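Local coordinates for BRIC1 (Synthetic construct, PDB 6FF6), which is a computationally designed helical repeat protein with a corrugated architecture, built by an interface-driven strategy and carrying no known natural function, at residues Q24-F27 with D28-E32; E81-E84 with N85-F89; K109-M112 with Q113-D117; N121-Q124 with S125-A129; E211-D214 with I215-Q219. One frame throughout, in Å; residues are numbered along the deposited sequence.

Contact 1. Residues Q24-F27 with D28-E32; sequences QTFF and DEADE
Asp28 OD1 takes the side-chain amide of Gln24 one helical turn earlier, with NE2 to OD1 at 2.8 Å. The amide nitrogen arrives from above the carboxylate plane, while OD1 lies close to the plane of the Gln24 amide; the two flat groups are turned 55° apart. Gln24 reaches it because CG stands anti to the backbone N (chi1 -161°) and the chain then bends at chi2, which folds the amide toward the next turn. A long polar glutamine and a short acid suit this solvent-facing side, where the link adds to the main-chain bond from Asp28 N to Gln24 O, 2.9 Å.

Beside it, Thr25 and Glu29 run alongside each other, CG2 of the threonine touching OE2 of the glutamate at 3.8 Å. The inward side is apolar: Ala30 CB sits over one face of the Phe26 ring, offset toward its rim and 4.2 Å from CE1, a distance at which a small alanine methyl fits against the ring. Ala30 N to Phe26 O is a 2.8 Å main-chain bond. Asp31 directs its carboxylate elsewhere, to a salt bridge with Lys120. Helix 23-42 lays Phe26, Phe27 and Ala30 against Leu116 of helix 99-121.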
loop_
_atom_site.group_PDB
_atom_site.type_symbol
_atom_site.label_atom_id
_atom_site.label_comp_id
_atom_site.label_asym_id
_atom_site.label_seq_id
_atom_site.Cartn_x
_atom_site.Cartn_y
_atom_site.Cartn_z
ATOM N N GLN A 24 -6.850 12.965 4.331
ATOM C CA GLN A 24 -6.728 14.351 3.843
ATOM C C GLN A 24 -6.495 15.382 4.951
ATOM O O GLN A 24 -5.794 16.363 4.716
ATOM C CB GLN A 24 -7.914 14.761 2.951
ATOM C CG GLN A 24 -7.634 15.985 2.049
ATOM C CD GLN A 24 -6.457 15.815 1.096
ATOM O OE1 GLN A 24 -6.302 14.791 0.414
ATOM N NE2 GLN A 24 -5.597 16.824 1.024
ATOM N N THR A 25 -7.054 15.154 6.148
ATOM C CA THR A 25 -6.855 16.045 7.286
ATOM C C THR A 25 -5.380 16.031 7.640
ATOM O O THR A 25 -4.781 17.098 7.805
ATOM C CB THR A 25 -7.807 15.688 8.439
ATOM O OG1 THR A 25 -9.146 15.977 8.029
ATOM C CG2 THR A 25 -7.504 16.462 9.707
ATOM N N PHE A 26 -4.781 14.832 7.672
ATOM C CA PHE A 26 -3.355 14.690 7.922
ATOM C C PHE A 26 -2.530 15.380 6.833
ATOM O O PHE A 26 -1.656 16.158 7.164
ATOM C CB PHE A 26 -2.964 13.222 8.054
ATOM C CG PHE A 26 -1.467 12.996 8.048
ATOM C CD1 PHE A 26 -0.685 13.369 9.135
ATOM C CD2 PHE A 26 -0.844 12.395 6.963
ATOM C CE1 PHE A 26 0.692 13.153 9.133
ATOM C CE2 PHE A 26 0.537 12.164 6.969
ATOM C CZ PHE A 26 1.294 12.547 8.055
ATOM N N PHE A 27 -2.830 15.123 5.546
ATOM C CA PHE A 27 -2.117 15.725 4.411
ATOM C C PHE A 27 -2.132 17.236 4.413
ATOM O O PHE A 27 -1.116 17.845 4.105
ATOM C CB PHE A 27 -2.630 15.197 3.058
ATOM C CG PHE A 27 -2.426 13.719 2.851
ATOM C CD1 PHE A 27 -1.167 13.141 3.028
ATOM C CD2 PHE A 27 -3.484 12.902 2.475
ATOM C CE1 PHE A 27 -0.986 11.762 2.895
ATOM C CE2 PHE A 27 -3.302 11.519 2.332
ATOM C CZ PHE A 27 -2.052 10.957 2.529
ATOM N N ASP A 28 -3.268 17.853 4.779
ATOM C CA ASP A 28 -3.385 19.306 4.840
ATOM C C ASP A 28 -2.563 19.846 5.989
ATOM O O ASP A 28 -1.799 20.784 5.786
ATOM C CB ASP A 28 -4.851 19.737 4.924
ATOM C CG ASP A 28 -5.686 19.414 3.685
ATOM O OD1 ASP A 28 -5.089 19.092 2.628
ATOM O OD2 ASP A 28 -6.935 19.483 3.774
ATOM N N GLU A 29 -2.651 19.213 7.171
ATOM C CA GLU A 29 -1.883 19.602 8.357
ATOM C C GLU A 29 -0.384 19.463 8.120
ATOM O O GLU A 29 0.379 20.395 8.418
ATOM C CB GLU A 29 -2.256 18.717 9.542
ATOM C CG GLU A 29 -3.268 19.313 10.499
ATOM C CD GLU A 29 -3.761 18.315 11.529
ATOM O OE1 GLU A 29 -2.951 17.472 11.983
ATOM O OE2 GLU A 29 -4.962 18.370 11.878
ATOM N N ALA A 30 0.042 18.292 7.593
ATOM C CA ALA A 30 1.444 17.995 7.330
ATOM C C ALA A 30 2.074 18.972 6.359
ATOM O O ALA A 30 3.211 19.384 6.574
ATOM C CB ALA A 30 1.602 16.583 6.838
ATOM N N ASP A 31 1.333 19.380 5.321
ATOM C CA ASP A 31 1.797 20.359 4.334
ATOM C C ASP A 31 2.097 21.677 5.008
ATOM O O ASP A 31 3.135 22.281 4.729
ATOM C CB ASP A 31 0.729 20.578 3.255
ATOM C CG ASP A 31 0.699 19.546 2.148
ATOM O OD1 ASP A 31 1.739 18.842 1.946
ATOM O OD2 ASP A 31 -0.346 19.451 1.459
ATOM N N GLU A 32 1.178 22.107 5.897
ATOM C CA GLU A 32 1.265 23.334 6.689
ATOM C C GLU A 32 2.477 23.253 7.589
ATOM O O GLU A 32 3.257 24.202 7.631
ATOM C CB GLU A 32 0.002 23.545 7.543
ATOM C CG GLU A 32 -1.247 23.961 6.777
ATOM C CD GLU A 32 -2.543 24.018 7.581
ATOM O OE1 GLU A 32 -2.536 23.610 8.767
ATOM O OE2 GLU A 32 -3.571 24.465 7.020
#

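Contact 2. Residues E81-E84 with N85-F89; sequences ELME and NMLDF
Apolar contact between Met83 and Leu87 carries this turn of helix 74-92. Met83 CG meets Leu87 CD1 at 3.5 Å, and the methionine methyl CE comes up to both leucine methyls, CD1 and CD2, at 4.1 Å each. The two chains cross at a slant. Met83 has CG anti to its main-chain nitrogen (chi1 -177°) and bends at chi2, which sends the sulfur past Leu87 and lets CG and the terminal CE touch its methyls; an unbranched, flexible thioether suits such a bend.

Main-chain hydrogen bonds form the second group. Asn85 N to Glu81 O and Leu87 N to Met83 O are each 2.9 Å, whereas Met86 N to Leu82 O is weak at 3.3 Å.

Apart from these bonds, Met86 CG makes a close carbon-oxygen approach to Leu82 O, 3.1 Å.

The charged groups stand apart: Glu84 OE2 and Asp88 OD2 are 5.8 Å from each other. Glu84 OE1 has a long, weak ion pair with Lys65, and Asp88 OD1 forms salt bridges with Arg91 and Arg92, which would probably offset the like charge nearby. Met83 packs on Phe105 and Leu108, Leu82 and Met86 on Val140 of the second subunit. Chemically, this turn is two-natured, with thioethers and leucines for burial between helices and against the second subunit, and carboxylates for its more polar side.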
loop_
_atom_site.group_PDB
_atom_site.type_symbol
_atom_site.label_atom_id
_atom_site.label_comp_id
_atom_site.label_asym_id
_atom_site.label_seq_id
_atom_site.Cartn_x
_atom_site.Cartn_y
_atom_site.Cartn_z
ATOM N N GLU A 81 11.842 10.040 11.420
ATOM C CA GLU A 81 12.718 9.518 12.494
ATOM C C GLU A 81 14.125 10.082 12.318
ATOM O O GLU A 81 14.764 10.483 13.284
ATOM C CB GLU A 81 12.825 7.982 12.454
ATOM C CG GLU A 81 11.607 7.183 12.897
ATOM C CD GLU A 81 11.781 5.670 12.792
ATOM O OE1 GLU A 81 12.846 5.178 13.237
ATOM O OE2 GLU A 81 10.869 4.971 12.281
ATOM N N LEU A 82 14.590 10.117 11.077
ATOM C CA LEU A 82 15.911 10.583 10.724
ATOM C C LEU A 82 16.083 12.028 11.012
ATOM O O LEU A 82 17.057 12.381 11.655
ATOM C CB LEU A 82 16.200 10.246 9.268
ATOM C CG LEU A 82 17.641 10.196 8.813
ATOM C CD1 LEU A 82 18.415 9.102 9.511
ATOM C CD2 LEU A 82 17.676 9.901 7.356
ATOM N N MET A 83 15.116 12.869 10.634
ATOM C CA MET A 83 15.212 14.281 10.970
ATOM C C MET A 83 15.118 14.476 12.503
ATOM O O MET A 83 15.919 15.191 13.095
ATOM C CB MET A 83 14.187 15.140 10.234
ATOM C CG MET A 83 14.365 16.623 10.567
ATOM S SD MET A 83 14.215 17.703 9.169
ATOM C CE MET A 83 14.752 19.132 9.845
ATOM N N GLU A 84 14.168 13.802 13.127
ATOM C CA GLU A 84 13.936 13.854 14.562
ATOM C C GLU A 84 15.199 13.645 15.308
ATOM O O GLU A 84 15.532 14.484 16.118
ATOM C CB GLU A 84 12.918 12.790 14.976
ATOM C CG GLU A 84 11.740 13.363 15.737
ATOM C CD GLU A 84 10.893 12.361 16.488
ATOM O OE1 GLU A 84 11.139 11.139 16.358
ATOM O OE2 GLU A 84 9.982 12.806 17.222
ATOM N N ASN A 85 15.935 12.563 14.990
ATOM C CA ASN A 85 17.214 12.191 15.595
ATOM C C ASN A 85 18.257 13.302 15.501
ATOM O O ASN A 85 18.861 13.663 16.514
ATOM C CB ASN A 85 17.742 10.859 15.018
ATOM C CG ASN A 85 16.943 9.664 15.465
ATOM O OD1 ASN A 85 16.208 9.709 16.463
ATOM N ND2 ASN A 85 17.056 8.565 14.726
ATOM N N MET A 86 18.434 13.860 14.296
ATOM C CA MET A 86 19.366 14.955 14.024
ATOM C C MET A 86 18.998 16.199 14.851
ATOM O O MET A 86 19.870 16.805 15.462
ATOM C CB MET A 86 19.334 15.303 12.535
ATOM C CG MET A 86 19.628 14.154 11.616
ATOM S SD MET A 86 21.286 14.168 10.973
ATOM C CE MET A 86 21.141 15.502 9.745
ATOM N N LEU A 87 17.690 16.546 14.878
ATOM C CA LEU A 87 17.115 17.667 15.608
ATOM C C LEU A 87 17.270 17.484 17.074
ATOM O O LEU A 87 17.447 18.478 17.764
ATOM C CB LEU A 87 15.625 17.823 15.333
ATOM C CG LEU A 87 15.239 18.342 13.985
ATOM C CD1 LEU A 87 13.755 18.071 13.711
ATOM C CD2 LEU A 87 15.634 19.788 13.830
ATOM N N ASP A 88 17.141 16.238 17.580
ATOM C CA ASP A 88 17.281 15.964 19.003
ATOM C C ASP A 88 18.713 16.262 19.424
ATOM O O ASP A 88 18.904 16.837 20.490
ATOM C CB ASP A 88 16.875 14.525 19.346
ATOM C CG ASP A 88 15.656 14.376 20.260
ATOM O OD1 ASP A 88 15.425 15.281 21.109
ATOM O OD2 ASP A 88 14.947 13.344 20.142
ATOM N N PHE A 89 19.709 15.953 18.555
ATOM C CA PHE A 89 21.105 16.298 18.840
ATOM C C PHE A 89 21.266 17.830 18.757
ATOM O O PHE A 89 21.948 18.431 19.582
ATOM C CB PHE A 89 22.089 15.654 17.842
ATOM C CG PHE A 89 21.998 14.182 17.515
ATOM C CD1 PHE A 89 21.809 13.233 18.521
ATOM C CD2 PHE A 89 22.162 13.733 16.204
ATOM C CE1 PHE A 89 21.709 11.869 18.205
ATOM C CE2 PHE A 89 22.067 12.366 15.888
ATOM C CZ PHE A 89 21.851 11.445 16.892
#

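Contact 3. Residues K109-M112 with Q113-D117; sequences KDLM and QRMLD
Leu111 and Met115 make the tightly packed part of this turn of helix 99-121, with CD1 of the leucine 4.0 Å from CE of the methionine as the two chains cross at a slant. Met115 bends at both chi2 and chi3, which turns its methyl back to the leucine, and Met115 N holds Leu111 O at 2.8 Å. Both side chains also pack on Asp132 of the second subunit.

Arg114 is the looser, exposed side. It folds back along the helix, with the carbonyl oxygen of Asp110 over the rim of one guanidinium face and NH2 3.9 Å from Leu111 CD1. The Asp110 carboxylate stays 4.9 Å off, OD2 to NH1; the arginine instead pairs with that same Asp132.

On a separate side, Gln113 NE2 bonds to Asp117 OD2 at 3.2 Å, from above the carboxylate plane, and weakly to Asp31 OD1, a double reach that suits a glutamine.

Helix 99-121 is flanked by helix 23-42, where Gln113 packs on Leu34, and by helix 74-92, where Leu111 meets Ala79, Met112 meets Val80 and Leu116 meets Leu76.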
loop_
_atom_site.group_PDB
_atom_site.type_symbol
_atom_site.label_atom_id
_atom_site.label_comp_id
_atom_site.label_asym_id
_atom_site.label_seq_id
_atom_site.Cartn_x
_atom_site.Cartn_y
_atom_site.Cartn_z
ATOM N N LYS A 109 13.809 17.643 5.253
ATOM C CA LYS A 109 12.506 18.298 5.181
ATOM C C LYS A 109 11.927 18.024 3.774
ATOM O O LYS A 109 10.758 17.681 3.654
ATOM C CB LYS A 109 12.624 19.831 5.433
ATOM C CG LYS A 109 11.307 20.580 5.309
ATOM C CD LYS A 109 11.121 21.292 3.914
ATOM C CE LYS A 109 9.677 21.346 3.468
ATOM N NZ LYS A 109 9.290 22.633 2.832
ATOM N N ASP A 110 12.743 18.161 2.716
ATOM C CA ASP A 110 12.274 17.909 1.349
ATOM C C ASP A 110 11.929 16.458 1.149
ATOM O O ASP A 110 10.946 16.169 0.454
ATOM C CB ASP A 110 13.319 18.324 0.328
ATOM C CG ASP A 110 13.517 19.815 0.229
ATOM O OD1 ASP A 110 12.552 20.578 0.562
ATOM O OD2 ASP A 110 14.624 20.235 -0.194
ATOM N N LEU A 111 12.719 15.551 1.774
ATOM C CA LEU A 111 12.458 14.119 1.738
ATOM C C LEU A 111 11.107 13.828 2.378
ATOM O O LEU A 111 10.268 13.192 1.738
ATOM C CB LEU A 111 13.564 13.314 2.416
ATOM C CG LEU A 111 13.388 11.805 2.299
ATOM C CD1 LEU A 111 13.213 11.352 0.801
ATOM C CD2 LEU A 111 14.474 11.080 3.093
ATOM N N MET A 112 10.869 14.367 3.593
ATOM C CA MET A 112 9.571 14.296 4.278
ATOM C C MET A 112 8.421 14.796 3.348
ATOM O O MET A 112 7.365 14.178 3.283
ATOM C CB MET A 112 9.606 15.134 5.549
ATOM C CG MET A 112 10.363 14.487 6.643
ATOM S SD MET A 112 10.571 15.586 8.061
ATOM C CE MET A 112 8.933 15.634 8.688
ATOM N N GLN A 113 8.648 15.899 2.618
ATOM C CA GLN A 113 7.674 16.433 1.675
ATOM C C GLN A 113 7.446 15.439 0.537
ATOM O O GLN A 113 6.297 15.161 0.213
ATOM C CB GLN A 113 8.124 17.795 1.133
ATOM C CG GLN A 113 7.109 18.428 0.182
ATOM C CD GLN A 113 5.843 18.849 0.896
ATOM O OE1 GLN A 113 5.860 19.751 1.742
ATOM N NE2 GLN A 113 4.718 18.207 0.574
ATOM N N ARG A 114 8.525 14.894 -0.048
ATOM C CA ARG A 114 8.447 13.927 -1.166
ATOM C C ARG A 114 7.733 12.637 -0.783
ATOM O O ARG A 114 6.923 12.133 -1.569
ATOM C CB ARG A 114 9.832 13.647 -1.790
ATOM C CG ARG A 114 10.277 14.817 -2.710
ATOM C CD ARG A 114 11.555 14.593 -3.502
ATOM N NE ARG A 114 12.632 14.065 -2.663
ATOM C CZ ARG A 114 13.689 14.749 -2.242
ATOM N NH1 ARG A 114 13.857 16.016 -2.606
ATOM N NH2 ARG A 114 14.604 14.165 -1.476
ATOM N N MET A 115 8.005 12.140 0.438
ATOM C CA MET A 115 7.388 10.950 1.027
ATOM C C MET A 115 5.916 11.189 1.300
ATOM O O MET A 115 5.075 10.359 0.966
ATOM C CB MET A 115 8.152 10.489 2.286
ATOM C CG MET A 115 9.543 9.908 1.969
ATOM S SD MET A 115 9.539 8.604 0.680
ATOM C CE MET A 115 10.079 9.540 -0.794
ATOM N N LEU A 116 5.592 12.361 1.810
ATOM C CA LEU A 116 4.217 12.748 2.065
ATOM C C LEU A 116 3.463 12.747 0.764
ATOM O O LEU A 116 2.395 12.152 0.700
ATOM C CB LEU A 116 4.161 14.134 2.700
ATOM C CG LEU A 116 2.790 14.615 3.144
ATOM C CD1 LEU A 116 2.248 13.785 4.320
ATOM C CD2 LEU A 116 2.799 16.120 3.424
ATOM N N ASP A 117 4.045 13.334 -0.295
ATOM C CA ASP A 117 3.433 13.399 -1.618
ATOM C C ASP A 117 3.301 12.037 -2.285
ATOM O O ASP A 117 2.385 11.854 -3.100
ATOM C CB ASP A 117 4.167 14.416 -2.495
ATOM C CG ASP A 117 3.910 15.868 -2.053
ATOM O OD1 ASP A 117 2.850 16.133 -1.446
ATOM O OD2 ASP A 117 4.771 16.734 -2.315
#

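Contact 4. Residues N121-Q124 with S125-A129; sequences NKPQ and SFYQA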
loop_
_atom_site.group_PDB
_atom_site.type_symbol
_atom_site.label_atom_id
_atom_site.label_comp_id
_atom_site.label_asym_id
_atom_site.label_seq_id
_atom_site.Cartn_x
_atom_site.Cartn_y
_atom_site.Cartn_z
ATOM N N ASN A 121 -0.263 10.939 -3.246
ATOM C CA ASN A 121 -0.545 10.508 -4.606
ATOM C C ASN A 121 -1.032 9.047 -4.625
ATOM O O ASN A 121 -2.218 8.819 -4.390
ATOM C CB ASN A 121 0.646 10.762 -5.541
ATOM C CG ASN A 121 0.257 11.513 -6.792
ATOM O OD1 ASN A 121 -0.200 12.672 -6.743
ATOM N ND2 ASN A 121 0.436 10.866 -7.941
ATOM N N LYS A 122 -0.144 8.075 -4.909
ATOM C CA LYS A 122 -0.434 6.623 -4.951
ATOM C C LYS A 122 -1.465 6.099 -6.071
ATOM O O LYS A 122 -1.673 4.877 -6.089
ATOM C CB LYS A 122 -0.890 6.105 -3.552
ATOM C CG LYS A 122 0.191 6.100 -2.458
ATOM C CD LYS A 122 0.746 4.706 -2.182
ATOM C CE LYS A 122 0.620 4.297 -0.730
ATOM N NZ LYS A 122 1.618 3.246 -0.356
ATOM N N PRO A 123 -2.070 6.886 -7.022
ATOM C CA PRO A 123 -3.037 6.290 -7.940
ATOM C C PRO A 123 -2.475 5.570 -9.179
ATOM O O PRO A 123 -1.300 5.140 -9.216
ATOM C CB PRO A 123 -3.894 7.509 -8.347
ATOM C CG PRO A 123 -3.450 8.643 -7.531
ATOM C CD PRO A 123 -2.027 8.334 -7.280
ATOM N N GLN A 124 -3.388 5.467 -10.202
ATOM C CA GLN A 124 -3.360 4.928 -11.573
ATOM C C GLN A 124 -3.501 3.439 -11.608
ATOM O O GLN A 124 -4.540 2.965 -12.051
ATOM C CB GLN A 124 -2.176 5.398 -12.440
ATOM C CG GLN A 124 -2.534 6.543 -13.411
ATOM C CD GLN A 124 -3.909 6.446 -14.066
ATOM O OE1 GLN A 124 -4.769 7.339 -13.906
ATOM N NE2 GLN A 124 -4.145 5.368 -14.820
ATOM N N SER A 125 -2.474 2.701 -11.136
ATOM C CA SER A 125 -2.484 1.247 -11.025
ATOM C C SER A 125 -3.591 0.930 -10.024
ATOM O O SER A 125 -4.356 -0.019 -10.213
ATOM C CB SER A 125 -1.136 0.754 -10.507
ATOM O OG SER A 125 -0.830 1.260 -9.217
ATOM N N PHE A 126 -3.727 1.815 -9.011
ATOM C CA PHE A 126 -4.729 1.753 -7.964
ATOM C C PHE A 126 -6.145 2.076 -8.486
ATOM O O PHE A 126 -7.103 1.405 -8.090
ATOM C CB PHE A 126 -4.312 2.631 -6.762
ATOM C CG PHE A 126 -5.217 2.454 -5.561
ATOM C CD1 PHE A 126 -5.621 1.183 -5.149
ATOM C CD2 PHE A 126 -5.705 3.556 -4.870
ATOM C CE1 PHE A 126 -6.508 1.023 -4.075
ATOM C CE2 PHE A 126 -6.577 3.393 -3.786
ATOM C CZ PHE A 126 -6.973 2.128 -3.399
ATOM N N TYR A 127 -6.269 3.067 -9.393
ATOM C CA TYR A 127 -7.549 3.451 -9.993
ATOM C C TYR A 127 -8.039 2.353 -10.900
ATOM O O TYR A 127 -9.213 2.008 -10.851
ATOM C CB TYR A 127 -7.408 4.745 -10.816
ATOM C CG TYR A 127 -7.733 6.024 -10.078
ATOM C CD1 TYR A 127 -6.905 6.497 -9.065
ATOM C CD2 TYR A 127 -8.828 6.805 -10.444
ATOM C CE1 TYR A 127 -7.186 7.696 -8.401
ATOM C CE2 TYR A 127 -9.122 8.002 -9.785
ATOM C CZ TYR A 127 -8.290 8.450 -8.769
ATOM O OH TYR A 127 -8.530 9.647 -8.127
ATOM N N GLN A 128 -7.136 1.797 -11.717
ATOM C CA GLN A 128 -7.418 0.742 -12.672
ATOM C C GLN A 128 -7.888 -0.551 -12.024
ATOM O O GLN A 128 -8.861 -1.146 -12.512
ATOM C CB GLN A 128 -6.225 0.526 -13.588
ATOM C CG GLN A 128 -6.444 1.076 -15.006
ATOM C CD GLN A 128 -7.116 2.432 -15.113
ATOM O OE1 GLN A 128 -6.671 3.432 -14.538
ATOM N NE2 GLN A 128 -8.199 2.494 -15.876
ATOM N N ALA A 129 -7.251 -0.944 -10.904
ATOM C CA ALA A 129 -7.636 -2.110 -10.122
ATOM C C ALA A 129 -9.047 -1.896 -9.610
ATOM O O ALA A 129 -9.874 -2.784 -9.758
ATOM C CB ALA A 129 -6.666 -2.319 -8.973
#
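The start of helix 125-146 is formed here, where the loop from helix 99-121 ends and Gln124 stands at the N-cap position. Pro123 and Tyr127 meet across the first turn: CB of the proline is 3.3 Å from both CD1 and CE1 of the tyrosine, and the two side chains run alongside each other, pointing the same way. A rigid proline ring suits a loop residue with an apolar neighbour, and the aromatic ring gives the proline CB a broad one. Tyr127 also meets Phe175 edge-to-face.

Gln124 and Gln128 lie side by side with their amide planes only 20° apart. Gln124 NE2 reaches Gln128 OE1 in a weak bond of 3.2 Å, while the main chain makes the firmer link, Gln128 N to Gln124 O, 2.9 Å. Ser125 N gives a weak bond to Pro123 O at 3.3 Å. Phe126 has CG anti to its backbone nitrogen (chi1 -172°), which directs the ring away from the loop; its CB lies 3.5 Å from Lys122 O.

Replacing Tyr127 by an alanine would probably leave Pro123 without its aromatic neighbour and Phe175 without its edge-to-face partner, with Phe126 still beside it. Ser125 and Phe126 also pack on Tyr118 of the second subunit. Lys122 leaves one helix with positive phi, and Gln124 at the N-cap starts the next: a short loop joining two helices.

Contact 5. Residues E211-D214 with I215-Q219; sequences ETKD and IMQEQ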
loop_
_atom_site.group_PDB
_atom_site.type_symbol
_atom_site.label_atom_id
_atom_site.label_comp_id
_atom_site.label_asym_id
_atom_site.label_seq_id
_atom_site.Cartn_x
_atom_site.Cartn_y
_atom_site.Cartn_z
ATOM N N GLU A 211 -31.883 -0.776 -12.722
ATOM C CA GLU A 211 -31.768 0.548 -13.321
ATOM C C GLU A 211 -30.670 1.311 -12.598
ATOM O O GLU A 211 -29.822 1.925 -13.261
ATOM C CB GLU A 211 -33.104 1.265 -13.221
ATOM C CG GLU A 211 -33.346 2.278 -14.320
ATOM C CD GLU A 211 -34.730 2.896 -14.260
ATOM O OE1 GLU A 211 -35.199 3.207 -13.140
ATOM O OE2 GLU A 211 -35.348 3.075 -15.336
ATOM N N THR A 212 -30.645 1.207 -11.237
ATOM C CA THR A 212 -29.596 1.773 -10.369
ATOM C C THR A 212 -28.243 1.212 -10.825
ATOM O O THR A 212 -27.327 2.009 -11.036
ATOM C CB THR A 212 -29.865 1.488 -8.871
ATOM O OG1 THR A 212 -31.162 1.947 -8.518
ATOM C CG2 THR A 212 -28.885 2.168 -7.961
ATOM N N LYS A 213 -28.143 -0.145 -11.047
ATOM C CA LYS A 213 -26.912 -0.787 -11.536
ATOM C C LYS A 213 -26.415 -0.086 -12.812
ATOM O O LYS A 213 -25.259 0.293 -12.884
ATOM C CB LYS A 213 -27.096 -2.318 -11.733
ATOM C CG LYS A 213 -25.853 -3.096 -12.225
ATOM C CD LYS A 213 -25.764 -3.141 -13.776
ATOM C CE LYS A 213 -24.363 -3.381 -14.318
ATOM N NZ LYS A 213 -24.253 -3.043 -15.771
ATOM N N ASP A 214 -27.290 0.098 -13.794
ATOM C CA ASP A 214 -26.959 0.758 -15.065
ATOM C C ASP A 214 -26.401 2.174 -14.852
ATOM O O ASP A 214 -25.386 2.556 -15.475
ATOM C CB ASP A 214 -28.177 0.754 -16.015
ATOM C CG ASP A 214 -28.651 -0.639 -16.450
ATOM O OD1 ASP A 214 -27.858 -1.607 -16.345
ATOM O OD2 ASP A 214 -29.807 -0.758 -16.910
ATOM N N ILE A 215 -27.058 2.941 -13.942
ATOM C CA ILE A 215 -26.657 4.304 -13.591
ATOM C C ILE A 215 -25.270 4.271 -12.932
ATOM O O ILE A 215 -24.424 5.114 -13.253
ATOM C CB ILE A 215 -27.703 4.998 -12.662
ATOM C CG1 ILE A 215 -29.105 5.165 -13.324
ATOM C CG2 ILE A 215 -27.180 6.333 -12.112
ATOM C CD1 ILE A 215 -29.203 5.954 -14.629
ATOM N N MET A 216 -25.050 3.325 -12.003
ATOM C CA MET A 216 -23.776 3.170 -11.296
ATOM C C MET A 216 -22.630 2.835 -12.263
ATOM O O MET A 216 -21.525 3.346 -12.089
ATOM C CB MET A 216 -23.888 2.127 -10.182
ATOM C CG MET A 216 -24.792 2.567 -9.039
ATOM S SD MET A 216 -25.027 1.381 -7.674
ATOM C CE MET A 216 -25.277 -0.074 -8.489
ATOM N N GLN A 217 -22.916 2.050 -13.311
ATOM C CA GLN A 217 -21.963 1.710 -14.368
ATOM C C GLN A 217 -21.587 2.959 -15.173
ATOM O O GLN A 217 -20.418 3.179 -15.459
ATOM C CB GLN A 217 -22.547 0.649 -15.309
ATOM C CG GLN A 217 -21.505 0.100 -16.299
ATOM C CD GLN A 217 -20.332 -0.603 -15.625
ATOM O OE1 GLN A 217 -20.503 -1.595 -14.907
ATOM N NE2 GLN A 217 -19.118 -0.105 -15.847
ATOM N N GLU A 218 -22.586 3.788 -15.516
ATOM C CA GLU A 218 -22.372 5.058 -16.232
ATOM C C GLU A 218 -21.559 6.013 -15.354
ATOM O O GLU A 218 -20.692 6.730 -15.876
ATOM C CB GLU A 218 -23.698 5.710 -16.600
ATOM C CG GLU A 218 -24.516 4.964 -17.639
ATOM C CD GLU A 218 -25.900 5.542 -17.900
ATOM O OE1 GLU A 218 -26.282 6.528 -17.222
ATOM O OE2 GLU A 218 -26.606 5.002 -18.784
ATOM N N GLN A 219 -21.840 6.018 -14.015
ATOM C CA GLN A 219 -21.115 6.860 -13.048
ATOM C C GLN A 219 -19.671 6.390 -13.010
ATOM O O GLN A 219 -18.778 7.204 -13.170
ATOM C CB GLN A 219 -21.756 6.813 -11.645
ATOM C CG GLN A 219 -23.048 7.613 -11.516
ATOM C CD GLN A 219 -23.807 7.265 -10.265
ATOM O OE1 GLN A 219 -23.416 6.400 -9.490
ATOM N NE2 GLN A 219 -24.924 7.903 -10.043
#
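Met216 lies back along its own helix, toward Thr212 and Lys213. Its CB rests 3.5 Å from Lys213 O, and CG comes to 3.3 Å from Thr212 O, the carbonyl that also accepts the Met216 N-H at 2.8 Å. Beyond CG, SD touches the Thr212 methyl CG2 at 3.9 Å, the two side chains crossing at a slant. A bend at chi3 (-44°) then brings CE over the main chain, 3.5 Å from Lys213 CA. An unbranched thioether suits this path, since it can curl against the helix while its outer side meets Leu138 and Thr184.

The turn belongs to helix 203-224, in the second of the chain's two Hpt-like regions, where helices 125-146, 178-196 and 231-247 pack round it. Thr212 fits its buried place by giving its methyl to the sulfur and its hydroxyl OG1 to Leu208 O. Cutting Met216 back to an alanine would probably open a gap beside Thr212 CG2 and Leu138 and leave Lys213 CA without the CE methyl.

On a more polar side, Lys213 and Gln217 run alongside each other, NZ 4.1 Å from Gln217 CB. NZ also makes a long salt bridge of 3.9 Å to OD1 of the adjacent Asp214 and a long, weak ion pair with Glu142. Gln217 turns its amide NE2 to Asp135 and Asp221. Ile215, on another side, packs on Ser233 and Ile237 of helix 231-247.

How the contacts relate
Contacts 1, 2 and 3 belong to one helical bundle, with contact 3 touching both of the others. Asp31 OD1 of contact 1 comes within 3.3 Å of Leu116 CD2, and Met83 SD of contact 2 lies 3.9 Å from Lys109 N. Contacts 1 and 2 do not touch, their centres about 21 Å apart. Contact 4 adjoins contact 3 in sequence and leads from helix 99-121 into helix 125-146. Contact 5 lies farther along the chain, its centre about 22 Å from that of contact 4 and about 52 Å from that of contact 2. Contacts 2, 3 and 4 also meet the second subunit, whereas contacts 1 and 5 are touched by no other chain of the assembly.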